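Local coordinates for fructose-1,6-bisphosphatase/inositol-1-monophosphatase (PDB 2P3N), which hydrolyses the phosphate esters of inositol 1-phosphate and fructose 1,6-bisphosphate, among other substrates, as a magnesium-dependent homotetrameric phosphatase, at residues L75-P80 with D201-L206; G104-G109 with A224-K229; T150-D155 with I171-S176; L91-I96 with A177-A182; D26-K31 with K35-E40. One frame throughout, in Å; residues are numbered along the deposited sequence.

All five contacts lie within one inositol monophosphatase fold. Interaction 5, the 26-31/35-40 hairpin, closes first along the chain, about 20 Å between centres from interaction 1. Interactions 1, 2 and 4 share the large sheet: 75-80, 91-96 and 104-109 belong to neighbouring strands 74-79, 95-102 and 105-113, and each meets a segment from the second half of the chain. Interactions 1 and 2, with centres about 8 Å apart, touch; so do 1 and 4, and 3 and 4. Interaction 3 belongs to the smaller sheet, and its chain runs directly into the helix of interaction 4. Interaction 1 holds a magnesium ligand, and 4 and 5 lie near the site, while 3, 4 and 5 also reach a second subunit.

Interaction 1. Residues L75-P80 with D201-L206; sequences LWIIDP and DIAAGL. With MG (magnesium ion), chain E.
Two carboxylate oxygens come close with no hydrogen bond between them: OD1 of Asp79 lies 3.2 Å from OD1 of Asp201, both of them acceptors, the carboxylate planes turned 70° apart. Such a meeting of negative groups is probably made tolerable by the metal. OD2 of Asp79 binds the magnesium ion at 2.2 Å, and Glu65 and the carbonyl of Ile81 bind it too. A chi1 of -170° swings the carboxylate away from the Asp79 N, off the strand end and toward the ion. Its OD1 takes a hydrogen bond of 2.8 Å from water 1, itself a magnesium ligand 2.1 Å from the metal, which helps to fix the rotation of the group. On the other side, OD2 of Asp201 is held by the backbone N of Asn198. Two residues further into the fold the contact turns apolar: Ile77 CD1 meets Ala203 CB at 4.0 Å, and the small alanine lets helix 199-211 lie close to strand 74-79. An aspartate at a strand end opposite one near a helix start, the latter by similarity a ligand of a second magnesium, is characteristic of the metal site of the inositol monophosphatase family.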
# COMPACT_ATOMS: atom_id res chain seq x y z
N LEU A 75 -5.04 25.88 20.91
CA LEU A 75 -5.81 25.80 19.67
C LEU A 75 -5.35 24.73 18.67
O LEU A 75 -4.17 24.68 18.30
CB LEU A 75 -5.79 27.16 18.98
CG LEU A 75 -6.57 27.30 17.67
CD1 LEU A 75 -8.02 27.66 17.97
CD2 LEU A 75 -5.92 28.37 16.80
N TRP A 76 -6.29 23.90 18.23
CA TRP A 76 -6.00 22.86 17.24
C TRP A 76 -6.39 23.39 15.86
O TRP A 76 -7.55 23.77 15.63
CB TRP A 76 -6.81 21.59 17.52
CG TRP A 76 -6.55 20.92 18.84
CD1 TRP A 76 -6.99 21.31 20.07
CD2 TRP A 76 -5.86 19.68 19.05
NE1 TRP A 76 -6.63 20.39 21.03
CE2 TRP A 76 -5.93 19.38 20.43
CE3 TRP A 76 -5.18 18.79 18.19
CZ2 TRP A 76 -5.35 18.23 20.98
CZ3 TRP A 76 -4.60 17.64 18.75
CH2 TRP A 76 -4.69 17.37 20.13
N ILE A 77 -5.45 23.44 14.93
CA ILE A 77 -5.77 23.92 13.60
C ILE A 77 -5.96 22.75 12.65
O ILE A 77 -5.07 21.91 12.46
CB ILE A 77 -4.70 24.89 13.07
CG1 ILE A 77 -4.46 25.98 14.12
CG2 ILE A 77 -5.17 25.50 11.77
CD1 ILE A 77 -3.51 27.07 13.67
N ILE A 78 -7.13 22.71 12.03
CA ILE A 78 -7.52 21.61 11.17
C ILE A 78 -7.82 21.94 9.73
O ILE A 78 -8.52 22.90 9.43
CB ILE A 78 -8.79 20.93 11.75
CG1 ILE A 78 -8.51 20.47 13.18
CG2 ILE A 78 -9.27 19.81 10.84
CD1 ILE A 78 -9.76 20.28 14.00
N ASP A 79 -7.28 21.14 8.83
CA ASP A 79 -7.60 21.29 7.42
C ASP A 79 -8.13 19.90 7.06
O ASP A 79 -7.37 18.95 6.88
CB ASP A 79 -6.39 21.65 6.57
CG ASP A 79 -6.80 22.03 5.14
OD1 ASP A 79 -6.05 22.77 4.46
OD2 ASP A 79 -7.87 21.59 4.70
N PRO A 80 -9.47 19.77 7.00
CA PRO A 80 -10.10 18.49 6.66
C PRO A 80 -9.58 17.88 5.35
O PRO A 80 -9.39 16.67 5.26
CB PRO A 80 -11.59 18.83 6.62
CG PRO A 80 -11.60 20.30 6.25
CD PRO A 80 -10.48 20.84 7.10
N ASP A 201 -3.17 25.59 6.50
CA ASP A 201 -2.41 25.10 5.37
C ASP A 201 -0.94 24.94 5.75
O ASP A 201 -0.24 24.12 5.16
CB ASP A 201 -2.50 26.07 4.18
CG ASP A 201 -3.90 26.20 3.62
OD1 ASP A 201 -4.46 25.18 3.16
OD2 ASP A 201 -4.43 27.33 3.63
N ILE A 202 -0.48 25.71 6.73
CA ILE A 202 0.93 25.66 7.11
C ILE A 202 1.34 25.40 8.56
O ILE A 202 2.52 25.24 8.84
CB ILE A 202 1.66 26.95 6.63
CG1 ILE A 202 0.88 28.20 7.05
CG2 ILE A 202 1.80 26.93 5.12
CD1 ILE A 202 0.94 28.50 8.54
N ALA A 203 0.38 25.36 9.48
CA ALA A 203 0.70 25.15 10.90
C ALA A 203 1.42 23.83 11.18
O ALA A 203 2.32 23.77 12.03
CB ALA A 203 -0.57 25.24 11.75
N ALA A 204 1.02 22.77 10.48
CA ALA A 204 1.63 21.47 10.69
C ALA A 204 2.93 21.37 9.92
O ALA A 204 3.92 20.87 10.44
CB ALA A 204 0.68 20.37 10.26
N GLY A 205 2.92 21.85 8.69
CA GLY A 205 4.12 21.79 7.87
C GLY A 205 5.24 22.66 8.40
O GLY A 205 6.39 22.52 8.01
N LEU A 206 4.89 23.56 9.30
CA LEU A 206 5.88 24.46 9.87
C LEU A 206 6.77 23.79 10.91
O LEU A 206 8.00 23.89 10.83
CB LEU A 206 5.18 25.67 10.49
CG LEU A 206 6.13 26.74 11.02
CD1 LEU A 206 5.65 28.11 10.59
CD2 LEU A 206 6.21 26.63 12.53
MG MG E . -8.79 22.05 2.79
O HOH W 1 -7.28 23.27 1.96
O HOH W 2 -9.63 22.64 1.15
O HOH W 3 -10.78 21.14 3.37

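Interaction 2. Residues G104-G109 with A224-K229; sequences GEVKLG and ANAFSK
Val106 and Ala226 meet methyl to methyl, CG2 of the valine 3.9 Å from CB of the alanine. The fork of Val106 explains how one side chain serves two neighbours. A chi1 of -176° turns CG1 away from the backbone N and onto the carbonyl of Ala203 in helix 199-211, while CG2, opposite the carbonyl carbon, is the branch that reaches the 224-229 loop. Ala226 is small enough to fit between Val106 and its own neighbour: its CB also lies 3.8 Å above one face of the Phe227 ring, offset toward the rim. That ring, set beside its backbone N by a chi1 of -51°, extends to Gly104, whose O approaches the ring edge near its plane, 4.1 Å from CE2. Gly104 has a positive phi of 67°, a conformation easily taken by glycine in the tight turn between strands 95-102 and 105-113.

The loop is shaped from within by a type I turn from Asn225 to Ser228. Ser228 N donates to Asn225 O at 3.1 Å, and Asn225 N bonds Ser228 OG at 2.9 Å, so the serine ties the turn from both backbone and side chain. On the strand, Lys107 NZ bridges Glu105 OE1 at 3.4 Å and pairs also with Glu124, while Lys107 and Leu108 form a classic bulge opposite Tyr100.

No hydrogen bond joins the two segments; their meeting rests on methyl packing and a carbonyl at a ring edge. Exclusion of water probably matters for the buried Val106 and Ala226, whereas Phe227 and Gly104 meet nearer the surface by shape alone.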
# COMPACT_ATOMS: atom_id res chain seq x y z
N GLY A 104 -0.07 30.38 20.78
CA GLY A 104 0.36 30.79 19.46
C GLY A 104 1.58 30.06 18.96
O GLY A 104 2.15 30.42 17.93
N GLU A 105 1.99 29.02 19.68
CA GLU A 105 3.17 28.25 19.28
C GLU A 105 2.83 26.83 18.86
O GLU A 105 2.25 26.07 19.63
CB GLU A 105 4.19 28.19 20.41
CG GLU A 105 4.61 29.54 20.96
CD GLU A 105 5.79 29.42 21.89
OE1 GLU A 105 6.91 29.17 21.39
OE2 GLU A 105 5.60 29.57 23.12
N VAL A 106 3.22 26.47 17.63
CA VAL A 106 2.97 25.13 17.12
C VAL A 106 3.80 24.13 17.93
O VAL A 106 5.03 24.15 17.89
CB VAL A 106 3.34 25.03 15.62
CG1 VAL A 106 2.97 23.66 15.08
CG2 VAL A 106 2.61 26.10 14.84
N LYS A 107 3.12 23.27 18.67
CA LYS A 107 3.77 22.27 19.51
C LYS A 107 3.75 20.88 18.88
O LYS A 107 4.52 20.00 19.26
CB LYS A 107 3.08 22.20 20.89
CG LYS A 107 3.11 23.50 21.67
CD LYS A 107 4.53 24.06 21.77
CE LYS A 107 4.54 25.49 22.31
NZ LYS A 107 5.92 26.09 22.35
N LEU A 108 2.87 20.69 17.91
CA LEU A 108 2.70 19.40 17.27
C LEU A 108 2.12 19.57 15.88
O LEU A 108 1.30 20.46 15.64
CB LEU A 108 1.77 18.56 18.15
CG LEU A 108 1.29 17.14 17.85
CD1 LEU A 108 0.46 16.69 19.04
CD2 LEU A 108 0.47 17.08 16.57
N GLY A 109 2.53 18.72 14.95
CA GLY A 109 2.02 18.79 13.60
C GLY A 109 1.95 17.41 12.97
O GLY A 109 2.82 16.57 13.17
N ALA A 224 9.12 32.82 10.22
CA ALA A 224 7.66 32.82 10.20
C ALA A 224 7.01 32.00 11.31
O ALA A 224 7.64 31.13 11.91
CB ALA A 224 7.16 32.34 8.85
N ASN A 225 5.74 32.30 11.58
CA ASN A 225 4.96 31.60 12.59
C ASN A 225 3.65 31.20 11.94
O ASN A 225 3.37 31.59 10.80
CB ASN A 225 4.71 32.48 13.81
CG ASN A 225 3.79 33.65 13.51
OD1 ASN A 225 4.07 34.48 12.65
ND2 ASN A 225 2.68 33.73 14.23
N ALA A 226 2.83 30.43 12.65
CA ALA A 226 1.55 29.95 12.13
C ALA A 226 0.65 31.03 11.54
O ALA A 226 -0.28 30.73 10.77
CB ALA A 226 0.79 29.20 13.24
N PHE A 227 0.93 32.28 11.85
CA PHE A 227 0.10 33.38 11.39
C PHE A 227 0.75 34.36 10.41
O PHE A 227 0.39 35.54 10.37
CB PHE A 227 -0.46 34.10 12.62
CG PHE A 227 -1.12 33.16 13.60
CD1 PHE A 227 -2.40 32.67 13.36
CD2 PHE A 227 -0.42 32.69 14.71
CE1 PHE A 227 -2.98 31.71 14.21
CE2 PHE A 227 -0.99 31.74 15.56
CZ PHE A 227 -2.26 31.25 15.31
N SER A 228 1.69 33.86 9.62
CA SER A 228 2.37 34.68 8.63
C SER A 228 1.62 34.52 7.31
O SER A 228 0.99 33.49 7.07
CB SER A 228 3.82 34.22 8.48
OG SER A 228 4.42 34.07 9.75
N LYS A 229 1.68 35.54 6.45
CA LYS A 229 0.97 35.48 5.17
C LYS A 229 1.74 34.82 4.03
O LYS A 229 1.15 34.17 3.17
CB LYS A 229 0.52 36.89 4.76
CG LYS A 229 1.60 37.97 4.92
CD LYS A 229 1.09 39.34 4.48
CE LYS A 229 2.15 40.41 4.70
NZ LYS A 229 1.70 41.74 4.22

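Interaction 3. Residues T150-D155 with I171-S176; sequences TGSYVD and IRILGS
The carbonyl oxygen of Arg172 is gripped by two donors from the neighbouring strand: the backbone N of Thr150, at 3.0 Å, and the hydroxyl of Ser149. A second link runs through water 4, which donates to Thr150 O at 2.9 Å and accepts from Gly175 N at 3.1 Å, thus spanning the place where the chains part beyond the direct bond. Gly175 sits at a phi of 128°, open to a residue without a side chain, where the chain turns into the helix that begins after Ser176, which holds the N-cap position.

Ile173 fills the angle between these polar links. Its CA lies 3.7 Å from Thr150 O, and CG1 packs against the same oxygen at 3.8 Å. With chi1 at -64°, CG1 stands opposite the carbonyl carbon and CG2 opposite the backbone N; CG2 thereby turns to Ser152 and touches OG at 3.7 Å, a van der Waals meeting of methyl with hydroxyl. A beta-branched residue suits the place, since its two arms cover separate parts of the facing chain. Arg172, whose CB points away, belongs by similarity to the substrate site; its NE makes a weak hydrogen bond with Asn86 of the second subunit, and Ile173 packs on Ile173 of that subunit.

The contact continues the parallel pairing of strands 147-150 and 170-172, joined through helix 156-167 as a beta-alpha-beta unit. Thr150 and Ile173 lean on that helix at Phe160 and Thr157, and Leu174 rests on helix 177-185.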
# COMPACT_ATOMS: atom_id res chain seq x y z
N THR A 150 5.96 25.04 -5.51
CA THR A 150 5.08 26.21 -5.35
C THR A 150 3.64 25.75 -5.49
O THR A 150 3.38 24.62 -5.90
CB THR A 150 5.31 27.28 -6.44
OG1 THR A 150 6.69 27.65 -6.47
CG2 THR A 150 4.48 28.53 -6.14
N GLY A 151 2.71 26.64 -5.14
CA GLY A 151 1.29 26.33 -5.26
C GLY A 151 0.69 27.15 -6.39
O GLY A 151 1.27 28.15 -6.80
N SER A 152 -0.46 26.73 -6.91
CA SER A 152 -1.09 27.47 -8.01
C SER A 152 -1.69 28.80 -7.56
O SER A 152 -2.79 28.84 -7.01
CB SER A 152 -2.17 26.62 -8.66
OG SER A 152 -1.62 25.40 -9.12
N TYR A 153 -0.97 29.88 -7.81
CA TYR A 153 -1.44 31.20 -7.42
C TYR A 153 -1.71 32.08 -8.62
O TYR A 153 -1.49 31.69 -9.77
CB TYR A 153 -0.40 31.89 -6.53
CG TYR A 153 0.06 31.02 -5.39
CD1 TYR A 153 -0.85 30.46 -4.50
CD2 TYR A 153 1.41 30.72 -5.23
CE1 TYR A 153 -0.43 29.63 -3.47
CE2 TYR A 153 1.85 29.90 -4.19
CZ TYR A 153 0.92 29.35 -3.32
OH TYR A 153 1.33 28.53 -2.30
N VAL A 154 -2.19 33.29 -8.33
CA VAL A 154 -2.52 34.29 -9.34
C VAL A 154 -1.49 34.33 -10.48
O VAL A 154 -1.48 33.45 -11.34
CB VAL A 154 -2.64 35.68 -8.66
CG1 VAL A 154 -1.34 36.05 -7.95
CG2 VAL A 154 -3.03 36.74 -9.68
N ASP A 155 -0.64 35.34 -10.47
CA ASP A 155 0.37 35.51 -11.50
C ASP A 155 1.71 35.06 -10.94
O ASP A 155 2.69 34.92 -11.68
CB ASP A 155 0.46 36.97 -11.91
CG ASP A 155 -0.78 37.45 -12.65
OD1 ASP A 155 -1.89 37.34 -12.10
OD2 ASP A 155 -0.63 37.96 -13.78
N ILE A 171 11.08 22.37 -10.95
CA ILE A 171 10.08 22.94 -10.05
C ILE A 171 8.83 22.07 -10.02
O ILE A 171 8.38 21.59 -11.07
CB ILE A 171 9.68 24.37 -10.47
CG1 ILE A 171 10.88 25.32 -10.38
CG2 ILE A 171 8.55 24.87 -9.56
CD1 ILE A 171 11.34 25.63 -8.96
N ARG A 172 8.27 21.88 -8.83
CA ARG A 172 7.07 21.05 -8.68
C ARG A 172 5.84 21.78 -8.17
O ARG A 172 5.91 22.69 -7.34
CB ARG A 172 7.37 19.86 -7.75
CG ARG A 172 8.33 18.83 -8.33
CD ARG A 172 7.85 18.33 -9.70
NE ARG A 172 8.82 17.44 -10.35
CZ ARG A 172 9.14 17.50 -11.64
NH1 ARG A 172 10.02 16.65 -12.14
NH2 ARG A 172 8.58 18.41 -12.43
N ILE A 173 4.69 21.35 -8.70
CA ILE A 173 3.38 21.88 -8.33
C ILE A 173 2.51 20.63 -8.19
O ILE A 173 1.88 20.19 -9.17
CB ILE A 173 2.81 22.77 -9.43
CG1 ILE A 173 3.70 24.00 -9.62
CG2 ILE A 173 1.39 23.18 -9.09
CD1 ILE A 173 3.23 24.93 -10.70
N LEU A 174 2.48 20.07 -6.99
CA LEU A 174 1.76 18.83 -6.70
C LEU A 174 0.30 18.99 -6.34
O LEU A 174 -0.52 18.18 -6.77
CB LEU A 174 2.46 18.07 -5.58
CG LEU A 174 3.99 17.99 -5.65
CD1 LEU A 174 4.59 19.36 -5.35
CD2 LEU A 174 4.48 16.97 -4.63
N GLY A 175 -0.02 19.98 -5.51
CA GLY A 175 -1.41 20.19 -5.16
C GLY A 175 -1.76 20.28 -3.69
O GLY A 175 -2.86 20.72 -3.36
N SER A 176 -0.84 19.89 -2.82
CA SER A 176 -1.11 19.93 -1.39
C SER A 176 -0.10 20.77 -0.62
O SER A 176 1.07 20.42 -0.52
CB SER A 176 -1.15 18.51 -0.81
OG SER A 176 -1.65 18.50 0.52
O HOH W 4 1.23 22.76 -5.21

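Interaction 4. Residues L91-I96 with A177-A182; sequences LPNFSI and AALNAA
Leu179 reaches from helix 177-185 to the chain around Ser95, where the small helix of the second half meets the large sheet of the alpha/beta inositol monophosphatase fold. From the backbone outward, its CB is met by Ser95 OG at 4.0 Å. A chi1 of -169° then carries CG away from the helix backbone N and along the 91-96 segment. At the fork CD2 lies 4.1 Å from Asn93 ND2, the two side chains crossing at about a right angle. CD1 is the other arm; Ala113 and Leu120 of the adjoining strands give the leucine apolar company, with Glu118 beside them.

Asn93 is brought to the leucine by an inverse gamma turn centred on it, in which Phe94 N donates to Pro92 O at 3.0 Å; its ND2 also lies against Leu174 CB. Beyond the turn the chain enters strand 95-102, and Ser95 points its CB at the helix. Its OG, lying between the backbone N and the carbonyl carbon (chi1 52°), finds its polar partner in the hydroxyl of Ser176, at the N-cap position of the helix, which gives a buried hydroxyl a partner beside Ala178 and Leu179.

The helix start is anchored again by Asp82, whose OD1 accepts from Ala178 N and OD2, weakly, from Ala177 N; Asp82 and Ala177 are, by similarity, substrate-site residues, and this packing probably helps place that edge of the pocket. Short side chains let strand and helix lie close, and the CB of Ala178 comes to rest 4.1 Å from Ser95 OG.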
# COMPACT_ATOMS: atom_id res chain seq x y z
N LEU A 91 -6.61 12.84 -8.05
CA LEU A 91 -5.16 12.83 -7.89
C LEU A 91 -4.83 12.50 -6.45
O LEU A 91 -5.50 12.96 -5.52
CB LEU A 91 -4.56 14.18 -8.24
CG LEU A 91 -4.50 14.44 -9.74
CD1 LEU A 91 -4.17 15.90 -10.02
CD2 LEU A 91 -3.46 13.51 -10.35
N PRO A 92 -3.79 11.68 -6.24
CA PRO A 92 -3.37 11.27 -4.89
C PRO A 92 -2.76 12.32 -3.97
O PRO A 92 -2.62 12.08 -2.76
CB PRO A 92 -2.41 10.11 -5.17
CG PRO A 92 -1.84 10.46 -6.53
CD PRO A 92 -3.05 10.93 -7.28
N ASN A 93 -2.41 13.49 -4.50
CA ASN A 93 -1.80 14.53 -3.67
C ASN A 93 -2.74 15.40 -2.85
O ASN A 93 -2.92 16.58 -3.12
CB ASN A 93 -0.87 15.43 -4.50
CG ASN A 93 0.39 14.70 -4.95
OD1 ASN A 93 0.35 13.91 -5.90
ND2 ASN A 93 1.49 14.95 -4.27
N PHE A 94 -3.34 14.79 -1.84
CA PHE A 94 -4.21 15.51 -0.93
C PHE A 94 -3.90 14.93 0.45
O PHE A 94 -3.40 13.81 0.56
CB PHE A 94 -5.68 15.33 -1.32
CG PHE A 94 -6.20 13.94 -1.16
CD1 PHE A 94 -6.79 13.54 0.04
CD2 PHE A 94 -6.12 13.03 -2.20
CE1 PHE A 94 -7.30 12.26 0.20
CE2 PHE A 94 -6.63 11.73 -2.05
CZ PHE A 94 -7.22 11.35 -0.85
N SER A 95 -4.18 15.70 1.50
CA SER A 95 -3.90 15.26 2.85
C SER A 95 -4.81 15.89 3.89
O SER A 95 -5.63 16.76 3.58
CB SER A 95 -2.45 15.58 3.19
OG SER A 95 -2.15 16.94 2.93
N ILE A 96 -4.67 15.42 5.12
CA ILE A 96 -5.42 15.93 6.26
C ILE A 96 -4.37 16.52 7.17
O ILE A 96 -3.34 15.90 7.43
CB ILE A 96 -6.14 14.82 7.05
CG1 ILE A 96 -6.96 13.93 6.12
CG2 ILE A 96 -7.06 15.46 8.07
CD1 ILE A 96 -7.72 12.83 6.89
N ALA A 177 -0.57 21.89 -0.09
CA ALA A 177 0.27 22.80 0.68
C ALA A 177 0.95 22.06 1.84
O ALA A 177 2.18 21.99 1.92
CB ALA A 177 -0.58 23.94 1.21
N ALA A 178 0.13 21.53 2.74
CA ALA A 178 0.64 20.81 3.90
C ALA A 178 1.63 19.71 3.48
O ALA A 178 2.73 19.61 4.04
CB ALA A 178 -0.52 20.21 4.69
N LEU A 179 1.25 18.91 2.50
CA LEU A 179 2.11 17.83 2.04
C LEU A 179 3.40 18.33 1.39
O LEU A 179 4.43 17.67 1.48
CB LEU A 179 1.34 16.93 1.07
CG LEU A 179 2.00 15.60 0.68
CD1 LEU A 179 2.35 14.79 1.93
CD2 LEU A 179 1.04 14.83 -0.21
N ASN A 180 3.35 19.49 0.75
CA ASN A 180 4.54 20.03 0.10
C ASN A 180 5.53 20.57 1.10
O ASN A 180 6.74 20.51 0.89
CB ASN A 180 4.18 21.13 -0.90
CG ASN A 180 3.65 20.58 -2.20
OD1 ASN A 180 3.23 21.34 -3.09
ND2 ASN A 180 3.66 19.26 -2.34
N ALA A 181 5.02 21.12 2.20
CA ALA A 181 5.88 21.67 3.23
C ALA A 181 6.58 20.51 3.92
O ALA A 181 7.77 20.57 4.19
CB ALA A 181 5.06 22.45 4.24
N ALA A 182 5.80 19.46 4.20
CA ALA A 182 6.29 18.25 4.86
C ALA A 182 7.32 17.51 4.02
O ALA A 182 8.22 16.86 4.55
CB ALA A 182 5.13 17.33 5.19

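Interaction 5. Residues D26-K31 with K35-E40; sequences DNVEKK and KDIVTE
A beta hairpin of the short strands 29-30 and 37-38 flanks the active site, and its antiparallel pairing rests on three backbone bonds. In the hydrogen-bonded pair, Glu29 N donates to Val38 O at 3.0 Å and Val38 N returns to Glu29 O at 2.7 Å. Toward the turn, Lys31 N gives a 2.8 Å bond to Asp36 O. On the face of Ile37, Val28 CG1 presses on Ile37 CD1 at 3.4 Å, tighter than usual for two carbons. Asp36, its carboxylate swung away from the backbone N by a chi1 of 172°, sets OD2 3.2 Å from Lys31 CB and bonds Thr32 OG1 through that same oxygen. Replacing Asp36 by an alanine would probably leave the Thr32 hydroxyl without this acceptor and uncover Lys31 CB. Glu29 sends OE1 to Arg43, and Thr39 N-caps the next helix with OG1 on Ile41 N, the same hydroxyl bonding Asp42 OD2. Lys31 forms a salt bridge with Glu66, plus a long, weak ion pair with the magnesium ligand Glu65, consistent with a hairpin that borders the metal site. Its aliphatic chain, bent at chi3 (74°), crosses Val38 at about a right angle, CD lying 3.5 Å from Val38 CB.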
# COMPACT_ATOMS: atom_id res chain seq x y z
N ASP A 26 -19.50 14.07 -6.61
CA ASP A 26 -20.24 14.74 -7.68
C ASP A 26 -20.65 16.16 -7.32
O ASP A 26 -20.81 17.01 -8.20
CB ASP A 26 -21.47 13.89 -8.05
CG ASP A 26 -22.27 13.45 -6.83
OD1 ASP A 26 -23.10 12.53 -6.98
OD2 ASP A 26 -22.06 14.02 -5.74
N ASN A 27 -20.79 16.42 -6.02
CA ASN A 27 -21.20 17.71 -5.50
C ASN A 27 -20.07 18.73 -5.26
O ASN A 27 -19.71 18.99 -4.11
CB ASN A 27 -21.93 17.48 -4.19
CG ASN A 27 -21.10 16.66 -3.20
OD1 ASN A 27 -20.81 15.48 -3.45
ND2 ASN A 27 -20.71 17.27 -2.08
N VAL A 28 -19.52 19.33 -6.31
CA VAL A 28 -18.47 20.32 -6.08
C VAL A 28 -19.08 21.70 -5.83
O VAL A 28 -19.92 22.17 -6.60
CB VAL A 28 -17.49 20.42 -7.27
CG1 VAL A 28 -16.34 21.33 -6.92
CG2 VAL A 28 -16.97 19.04 -7.63
N GLU A 29 -18.66 22.34 -4.73
CA GLU A 29 -19.16 23.65 -4.34
C GLU A 29 -18.06 24.72 -4.36
O GLU A 29 -16.94 24.48 -3.91
CB GLU A 29 -19.76 23.57 -2.93
CG GLU A 29 -21.00 22.67 -2.82
CD GLU A 29 -21.30 22.25 -1.39
OE1 GLU A 29 -21.30 23.14 -0.50
OE2 GLU A 29 -21.55 21.04 -1.15
N LYS A 30 -18.40 25.90 -4.88
CA LYS A 30 -17.45 27.01 -4.98
C LYS A 30 -17.52 27.90 -3.74
O LYS A 30 -18.61 28.19 -3.26
CB LYS A 30 -17.76 27.85 -6.22
CG LYS A 30 -18.00 27.04 -7.47
CD LYS A 30 -18.28 27.94 -8.65
CE LYS A 30 -18.83 27.17 -9.83
NZ LYS A 30 -19.19 28.07 -10.96
N LYS A 31 -16.38 28.34 -3.22
CA LYS A 31 -16.39 29.21 -2.05
C LYS A 31 -16.19 30.67 -2.45
O LYS A 31 -16.96 31.54 -2.04
CB LYS A 31 -15.32 28.76 -1.03
CG LYS A 31 -15.69 27.46 -0.31
CD LYS A 31 -14.53 26.85 0.46
CE LYS A 31 -14.21 27.59 1.75
NZ LYS A 31 -13.11 26.93 2.51
N LYS A 35 -11.57 28.06 -8.49
CA LYS A 35 -10.26 27.57 -8.04
C LYS A 35 -10.25 27.33 -6.53
O LYS A 35 -9.31 26.77 -5.98
CB LYS A 35 -9.16 28.57 -8.40
CG LYS A 35 -9.02 28.87 -9.89
CD LYS A 35 -7.95 29.91 -10.17
CE LYS A 35 -6.55 29.38 -9.92
NZ LYS A 35 -6.10 28.44 -10.99
N ASP A 36 -11.31 27.77 -5.87
CA ASP A 36 -11.43 27.63 -4.43
C ASP A 36 -12.75 26.95 -4.09
O ASP A 36 -13.76 27.61 -3.82
CB ASP A 36 -11.35 29.00 -3.77
CG ASP A 36 -11.66 28.94 -2.30
OD1 ASP A 36 -11.18 28.00 -1.64
OD2 ASP A 36 -12.36 29.85 -1.80
N ILE A 37 -12.73 25.62 -4.09
CA ILE A 37 -13.92 24.82 -3.83
C ILE A 37 -13.90 24.03 -2.52
O ILE A 37 -12.88 23.90 -1.84
CB ILE A 37 -14.15 23.81 -4.96
CG1 ILE A 37 -12.93 22.90 -5.08
CG2 ILE A 37 -14.43 24.53 -6.27
CD1 ILE A 37 -13.15 21.66 -5.92
N VAL A 38 -15.07 23.51 -2.17
CA VAL A 38 -15.23 22.71 -0.98
C VAL A 38 -16.31 21.69 -1.32
O VAL A 38 -17.13 21.92 -2.23
CB VAL A 38 -15.67 23.57 0.24
CG1 VAL A 38 -17.02 24.23 -0.03
CG2 VAL A 38 -15.74 22.71 1.51
N THR A 39 -16.30 20.56 -0.62
CA THR A 39 -17.30 19.52 -0.85
C THR A 39 -17.93 19.13 0.48
O THR A 39 -17.54 19.63 1.53
CB THR A 39 -16.66 18.26 -1.51
OG1 THR A 39 -15.86 17.55 -0.55
CG2 THR A 39 -15.79 18.67 -2.67
N GLU A 40 -18.91 18.24 0.41
CA GLU A 40 -19.59 17.76 1.60
C GLU A 40 -18.68 16.81 2.38
O GLU A 40 -18.89 16.58 3.57
CB GLU A 40 -20.89 17.04 1.21
CG GLU A 40 -21.77 16.64 2.40
CD GLU A 40 -22.30 17.85 3.18
OE1 GLU A 40 -22.74 17.68 4.34
OE2 GLU A 40 -22.27 18.97 2.62
O HOH W 5 -11.91 24.21 0.90